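Local structure of intimin (Escherichia coli, 1F00) at residues R193-Y196 with N197-V200; S213-E216 with L217-F221. The protein probably mediates bacterial adhesion to host cells by binding a receptor, with a C-type lectin-like domain at the end of an immunoglobulin-like rod. All coordinates share one frame; numbering follows the deposited sequence.

Interaction 1: residues R193-Y196 with N197-V200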
ATOM      1  N   ARG A 193     -18.869  30.696   4.628  1.00 18.22           N
ATOM      2  CA  ARG A 193     -19.054  30.699   6.073  1.00 18.51           C
ATOM      3  C   ARG A 193     -20.564  30.829   6.249  1.00 18.95           C
ATOM      4  O   ARG A 193     -21.241  31.454   5.422  1.00 20.07           O
ATOM      5  CB  ARG A 193     -18.343  31.881   6.727  1.00 19.88           C
ATOM      6  CG  ARG A 193     -16.828  31.754   6.751  1.00 22.51           C
ATOM      7  CD  ARG A 193     -16.201  32.927   7.490  1.00 26.31           C
ATOM      8  NE  ARG A 193     -14.741  32.902   7.450  1.00 33.38           N
ATOM      9  CZ  ARG A 193     -14.016  32.951   6.336  1.00 35.16           C
ATOM     10  NH1 ARG A 193     -14.615  33.025   5.153  1.00 38.28           N
ATOM     11  NH2 ARG A 193     -12.691  32.936   6.401  1.00 36.24           N
ATOM     12  N   VAL A 194     -21.092  30.240   7.312  1.00 16.35           N
ATOM     13  CA  VAL A 194     -22.525  30.268   7.551  1.00 16.77           C
ATOM     14  C   VAL A 194     -22.832  30.543   9.018  1.00 17.90           C
ATOM     15  O   VAL A 194     -21.939  30.500   9.864  1.00 17.73           O
ATOM     16  CB  VAL A 194     -23.161  28.914   7.153  1.00 17.38           C
ATOM     17  CG1 VAL A 194     -22.971  28.673   5.667  1.00 16.78           C
ATOM     18  CG2 VAL A 194     -22.525  27.771   7.958  1.00 13.81           C
ATOM     19  N   THR A 195     -24.093  30.835   9.322  1.00 15.33           N
ATOM     20  CA  THR A 195     -24.463  31.081  10.711  1.00 16.53           C
ATOM     21  C   THR A 195     -24.430  29.735  11.425  1.00 16.07           C
ATOM     22  O   THR A 195     -24.373  28.687  10.786  1.00 12.07           O
ATOM     23  CB  THR A 195     -25.890  31.656  10.844  1.00 16.29           C
ATOM     24  OG1 THR A 195     -26.843  30.660  10.454  1.00 14.61           O
ATOM     25  CG2 THR A 195     -26.051  32.885   9.964  1.00 20.33           C
ATOM     26  N   TYR A 196     -24.469  29.769  12.751  1.00 15.63           N
ATOM     27  CA  TYR A 196     -24.460  28.544  13.535  1.00 17.70           C
ATOM     28  C   TYR A 196     -25.672  27.676  13.178  1.00 17.15           C
ATOM     29  O   TYR A 196     -25.534  26.477  12.952  1.00 16.97           O
ATOM     30  CB  TYR A 196     -24.459  28.883  15.036  1.00 16.81           C
ATOM     31  CG  TYR A 196     -24.624  27.682  15.943  1.00 16.37           C
ATOM     32  CD1 TYR A 196     -25.889  27.186  16.250  1.00 15.52           C
ATOM     33  CD2 TYR A 196     -23.515  27.014  16.459  1.00 12.40           C
ATOM     34  CE1 TYR A 196     -26.050  26.055  17.047  1.00 17.71           C
ATOM     35  CE2 TYR A 196     -23.662  25.877  17.255  1.00 15.28           C
ATOM     36  CZ  TYR A 196     -24.934  25.405  17.546  1.00 15.85           C
ATOM     37  OH  TYR A 196     -25.095  24.290  18.333  1.00 17.34           O
ATOM     38  N   ASN A 197     -26.855  28.276  13.115  1.00 18.43           N
ATOM     39  CA  ASN A 197     -28.051  27.504  12.786  1.00 21.36           C
ATOM     40  C   ASN A 197     -27.979  26.867  11.405  1.00 20.78           C
ATOM     41  O   ASN A 197     -28.430  25.733  11.219  1.00 19.57           O
ATOM     42  CB  ASN A 197     -29.312  28.365  12.902  1.00 23.99           C
ATOM     43  CG  ASN A 197     -29.731  28.585  14.345  1.00 27.72           C
ATOM     44  OD1 ASN A 197     -29.656  27.671  15.170  1.00 29.86           O
ATOM     45  ND2 ASN A 197     -30.188  29.794  14.654  1.00 31.17           N
ATOM     46  N   ASP A 198     -27.413  27.580  10.436  1.00 18.61           N
ATOM     47  CA  ASP A 198     -27.292  27.016   9.099  1.00 19.28           C
ATOM     48  C   ASP A 198     -26.306  25.858   9.110  1.00 18.05           C
ATOM     49  O   ASP A 198     -26.437  24.919   8.328  1.00 18.51           O
ATOM     50  CB  ASP A 198     -26.841  28.070   8.086  1.00 20.15           C
ATOM     51  CG  ASP A 198     -27.973  28.972   7.647  1.00 25.88           C
ATOM     52  OD1 ASP A 198     -29.145  28.588   7.843  1.00 27.63           O
ATOM     53  OD2 ASP A 198     -27.699  30.058   7.096  1.00 27.04           O
ATOM     54  N   ALA A 199     -25.320  25.924  10.001  1.00 16.55           N
ATOM     55  CA  ALA A 199     -24.322  24.863  10.100  1.00 15.88           C
ATOM     56  C   ALA A 199     -24.984  23.613  10.668  1.00 15.26           C
ATOM     57  O   ALA A 199     -24.725  22.499  10.219  1.00 16.36           O
ATOM     58  CB  ALA A 199     -23.179  25.302  10.994  1.00 14.77           C
ATOM     59  N   VAL A 200     -25.836  23.815  11.666  1.00 15.66           N
ATOM     60  CA  VAL A 200     -26.565  22.724  12.296  1.00 19.47           C
ATOM     61  C   VAL A 200     -27.399  21.978  11.251  1.00 20.63           C
ATOM     62  O   VAL A 200     -27.375  20.747  11.187  1.00 21.49           O
ATOM     63  CB  VAL A 200     -27.505  23.262  13.398  1.00 20.70           C
ATOM     64  CG1 VAL A 200     -28.474  22.169  13.851  1.00 22.96           C
ATOM     65  CG2 VAL A 200     -26.682  23.764  14.574  1.00 20.31           C
TER
HETATM   66  O   HOH W   1     -25.566  31.272   6.875  1.00 20.42           O
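An N-cap joins Thr-195 to Asp-198 at the start of helix 196-205, in the C-type lectin-like domain. Thr-195 OG1 accepts from Asp-198 N at 3.1 Å, and the N-H points fairly straight at it (159°). The hydroxyl sits between the backbone N and the carbonyl carbon of its own residue (chi1 68°), which brings it over the first turn. The side chain of Asp-198 comes back obliquely across that of Thr-195. A water accepts from Thr-195 N at 2.9 Å and donates to Asp-198 OD2. The cap residue and the third helical residue thus hold each other both ways, as in a capping box, but with a water in the return bond.

Ala-199 N bonds to Thr-195 O at 3.0 Å and only weakly to Tyr-196 O. Tyr-196 O takes its main bond from Val-200 N, also at 3.0 Å.

With CG anti to the backbone N (chi1 173°), the Tyr-196 ring is carried off the helix into the protein, against Leu-210 and Gln-244. Val-200 CG2 meets it obliquely, 3.4 Å from Tyr-196 CE1. Asn-197 OD1 lies in the ring plane at the edge, 3.9 Å from Tyr-196 CD1. The hydroxyl of Tyr-196 is bonded to Gln-245 N. On another flank Val-194 CG2 rests 4.0 Å from Ala-199 CB, and both residues touch Ala-278 of strand 276-281.

Asp-198 N, which has no preceding helical turn to bond to, is satisfied by the threonine hydroxyl. The carboxylate of Asp-198 beside this helix start probably interacts favourably with the helix dipole.

Interaction 2: residues S213-E216 with L217-F221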
ATOM      1  N   SER A 213     -17.540  19.590  20.453  1.00 14.50           N
ATOM      2  CA  SER A 213     -16.710  20.502  21.216  1.00 15.74           C
ATOM      3  C   SER A 213     -15.413  20.776  20.472  1.00 14.17           C
ATOM      4  O   SER A 213     -15.130  20.155  19.451  1.00 12.89           O
ATOM      5  CB  SER A 213     -16.355  19.829  22.534  1.00 16.69           C
ATOM      6  OG  SER A 213     -15.732  18.578  22.247  1.00 14.32           O
ATOM      7  N   GLN A 214     -14.620  21.692  21.012  1.00 15.27           N
ATOM      8  CA  GLN A 214     -13.327  22.011  20.428  1.00 15.83           C
ATOM      9  C   GLN A 214     -12.460  20.755  20.542  1.00 16.24           C
ATOM     10  O   GLN A 214     -11.638  20.467  19.673  1.00 16.60           O
ATOM     11  CB  GLN A 214     -12.696  23.191  21.179  1.00 16.01           C
ATOM     12  CG  GLN A 214     -13.403  24.520  20.881  1.00 16.27           C
ATOM     13  CD  GLN A 214     -13.135  25.604  21.913  1.00 15.99           C
ATOM     14  OE1 GLN A 214     -13.284  26.794  21.629  1.00 18.95           O
ATOM     15  NE2 GLN A 214     -12.754  25.199  23.117  1.00 17.14           N
ATOM     16  N   ASN A 215     -12.669  19.993  21.612  1.00 15.75           N
ATOM     17  CA  ASN A 215     -11.912  18.763  21.836  1.00 17.40           C
ATOM     18  C   ASN A 215     -12.039  17.784  20.664  1.00 15.99           C
ATOM     19  O   ASN A 215     -11.040  17.224  20.203  1.00 15.05           O
ATOM     20  CB  ASN A 215     -12.378  18.098  23.141  1.00 18.04           C
ATOM     21  CG  ASN A 215     -11.603  16.839  23.470  1.00 20.99           C
ATOM     22  OD1 ASN A 215     -11.809  15.789  22.863  1.00 21.37           O
ATOM     23  ND2 ASN A 215     -10.697  16.940  24.435  1.00 22.22           N
ATOM     24  N   GLU A 216     -13.255  17.591  20.159  1.00 16.26           N
ATOM     25  CA  GLU A 216     -13.456  16.659  19.051  1.00 15.00           C
ATOM     26  C   GLU A 216     -12.651  17.031  17.804  1.00 15.99           C
ATOM     27  O   GLU A 216     -12.101  16.155  17.141  1.00 14.74           O
ATOM     28  CB  GLU A 216     -14.950  16.539  18.705  1.00 14.70           C
ATOM     29  CG  GLU A 216     -15.243  15.503  17.605  1.00 13.32           C
ATOM     30  CD  GLU A 216     -16.709  15.082  17.555  1.00 14.13           C
ATOM     31  OE1 GLU A 216     -17.586  15.960  17.621  1.00 16.21           O
ATOM     32  OE2 GLU A 216     -16.988  13.868  17.439  1.00 15.51           O
ATOM     33  N   LEU A 217     -12.569  18.323  17.485  1.00 13.62           N
ATOM     34  CA  LEU A 217     -11.801  18.754  16.315  1.00 14.54           C
ATOM     35  C   LEU A 217     -10.304  18.814  16.625  1.00 13.95           C
ATOM     36  O   LEU A 217      -9.469  18.637  15.739  1.00 15.30           O
ATOM     37  CB  LEU A 217     -12.292  20.116  15.808  1.00 14.66           C
ATOM     38  CG  LEU A 217     -13.672  20.123  15.134  1.00 14.26           C
ATOM     39  CD1 LEU A 217     -13.937  21.481  14.506  1.00 17.53           C
ATOM     40  CD2 LEU A 217     -13.727  19.040  14.070  1.00 17.23           C
ATOM     41  N   GLU A 218      -9.963  19.063  17.883  1.00 13.89           N
ATOM     42  CA  GLU A 218      -8.558  19.106  18.272  1.00 16.57           C
ATOM     43  C   GLU A 218      -7.935  17.735  18.013  1.00 15.47           C
ATOM     44  O   GLU A 218      -6.781  17.632  17.587  1.00 14.15           O
ATOM     45  CB  GLU A 218      -8.421  19.460  19.751  1.00 19.36           C
ATOM     46  CG  GLU A 218      -6.991  19.505  20.236  1.00 25.55           C
ATOM     47  CD  GLU A 218      -6.891  19.831  21.713  1.00 31.48           C
ATOM     48  OE1 GLU A 218      -5.754  19.856  22.238  1.00 33.82           O
ATOM     49  OE2 GLU A 218      -7.948  20.066  22.347  1.00 32.40           O
ATOM     50  N   ASN A 219      -8.698  16.677  18.267  1.00 13.37           N
ATOM     51  CA  ASN A 219      -8.189  15.332  18.031  1.00 14.20           C
ATOM     52  C   ASN A 219      -7.985  15.091  16.542  1.00 15.64           C
ATOM     53  O   ASN A 219      -7.115  14.312  16.143  1.00 13.51           O
ATOM     54  CB  ASN A 219      -9.125  14.285  18.648  1.00 18.91           C
ATOM     55  CG  ASN A 219      -8.911  14.143  20.149  1.00 23.46           C
ATOM     56  OD1 ASN A 219      -7.779  13.950  20.605  1.00 26.57           O
ATOM     57  ND2 ASN A 219      -9.988  14.241  20.924  1.00 23.38           N
ATOM     58  N   VAL A 220      -8.776  15.777  15.720  1.00 13.59           N
ATOM     59  CA  VAL A 220      -8.644  15.656  14.276  1.00 13.16           C
ATOM     60  C   VAL A 220      -7.298  16.274  13.864  1.00 14.40           C
ATOM     61  O   VAL A 220      -6.536  15.677  13.108  1.00 12.66           O
ATOM     62  CB  VAL A 220      -9.789  16.402  13.550  1.00 15.14           C
ATOM     63  CG1 VAL A 220      -9.583  16.336  12.043  1.00 12.58           C
ATOM     64  CG2 VAL A 220     -11.139  15.779  13.934  1.00 14.25           C
ATOM     65  N   PHE A 221      -7.023  17.475  14.364  1.00 15.06           N
ATOM     66  CA  PHE A 221      -5.771  18.174  14.065  1.00 16.35           C
ATOM     67  C   PHE A 221      -4.592  17.349  14.596  1.00 16.83           C
ATOM     68  O   PHE A 221      -3.544  17.253  13.960  1.00 15.73           O
ATOM     69  CB  PHE A 221      -5.769  19.557  14.723  1.00 16.86           C
ATOM     70  CG  PHE A 221      -4.543  20.376  14.412  1.00 17.53           C
ATOM     71  CD1 PHE A 221      -4.491  21.172  13.275  1.00 19.97           C
ATOM     72  CD2 PHE A 221      -3.425  20.315  15.237  1.00 18.86           C
ATOM     73  CE1 PHE A 221      -3.336  21.902  12.958  1.00 21.95           C
ATOM     74  CE2 PHE A 221      -2.263  21.038  14.932  1.00 20.92           C
ATOM     75  CZ  PHE A 221      -2.219  21.831  13.791  1.00 19.85           C
TER
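Asn-215 and Asn-219 lie one turn apart on helix 214-224, and their side chains slant across one another. Their amide planes are 73° apart. Asn-219 ND2 comes within 3.1 Å of Asn-215 OD1, but the N-H groups aim poorly and no hydrogen bond forms. ND2 is also near Asn-215 O, again at a poor angle. Two torsions bring the amides together. CG of Asn-215 is anti to its backbone N (chi1 -178°). CG of Asn-219 instead lies beside its own N (chi1 -80°), so the amide folds back over the preceding turn.

The backbone bond between the same two residues is sound: Asn-219 N donates to Asn-215 O at 3.1 Å. Just before it, Glu-218 N donates to Gln-214 O at 2.8 Å. Glu-218 CB passes beside that carbonyl, 3.4 Å from Gln-214 O. Further round the helix Val-220 CG2 leans on the Glu-216 carbonyl, 3.4 Å from Glu-216 O.

Ser-213 is the N-cap, and its OG accepts a weak 3.4 Å bond from Glu-216 N. The Glu-216 chain runs extended beyond CG, and its OE1 accepts from Ser-212 N, which ties the helix start to the residue before the cap. The helix belongs to the C-type lectin-like domain and packs on strands 254-259 and 263-270. Leu-217 is buried against Pro-211 and Tyr-258.

The two asparagine amides thus lie close without bonding to each other. Within 213-221 the first turns of the helix are held mainly by backbone bonds and a weak serine cap.

How the interactions relate
Both contacts lie in the C-type lectin-like domain of the chain. They come in series and neither nests nor crosses. Interaction 1 closes first, where the chain leaves strand 192-194 and turns into helix 196-205. A loop follows, and interaction 2 then covers the start of helix 214-224. Each is local to the first turns of its helix, and each has a hydroxyl residue as N-cap. Their centres are 18 Å apart and their nearest atoms about 9 Å, so they do not touch. The first helix start packs on strand 276-281 and the loop at Leu-210. The second packs on strands 254-259 and 263-270 and on Pro-211, so the linking loop contacts both.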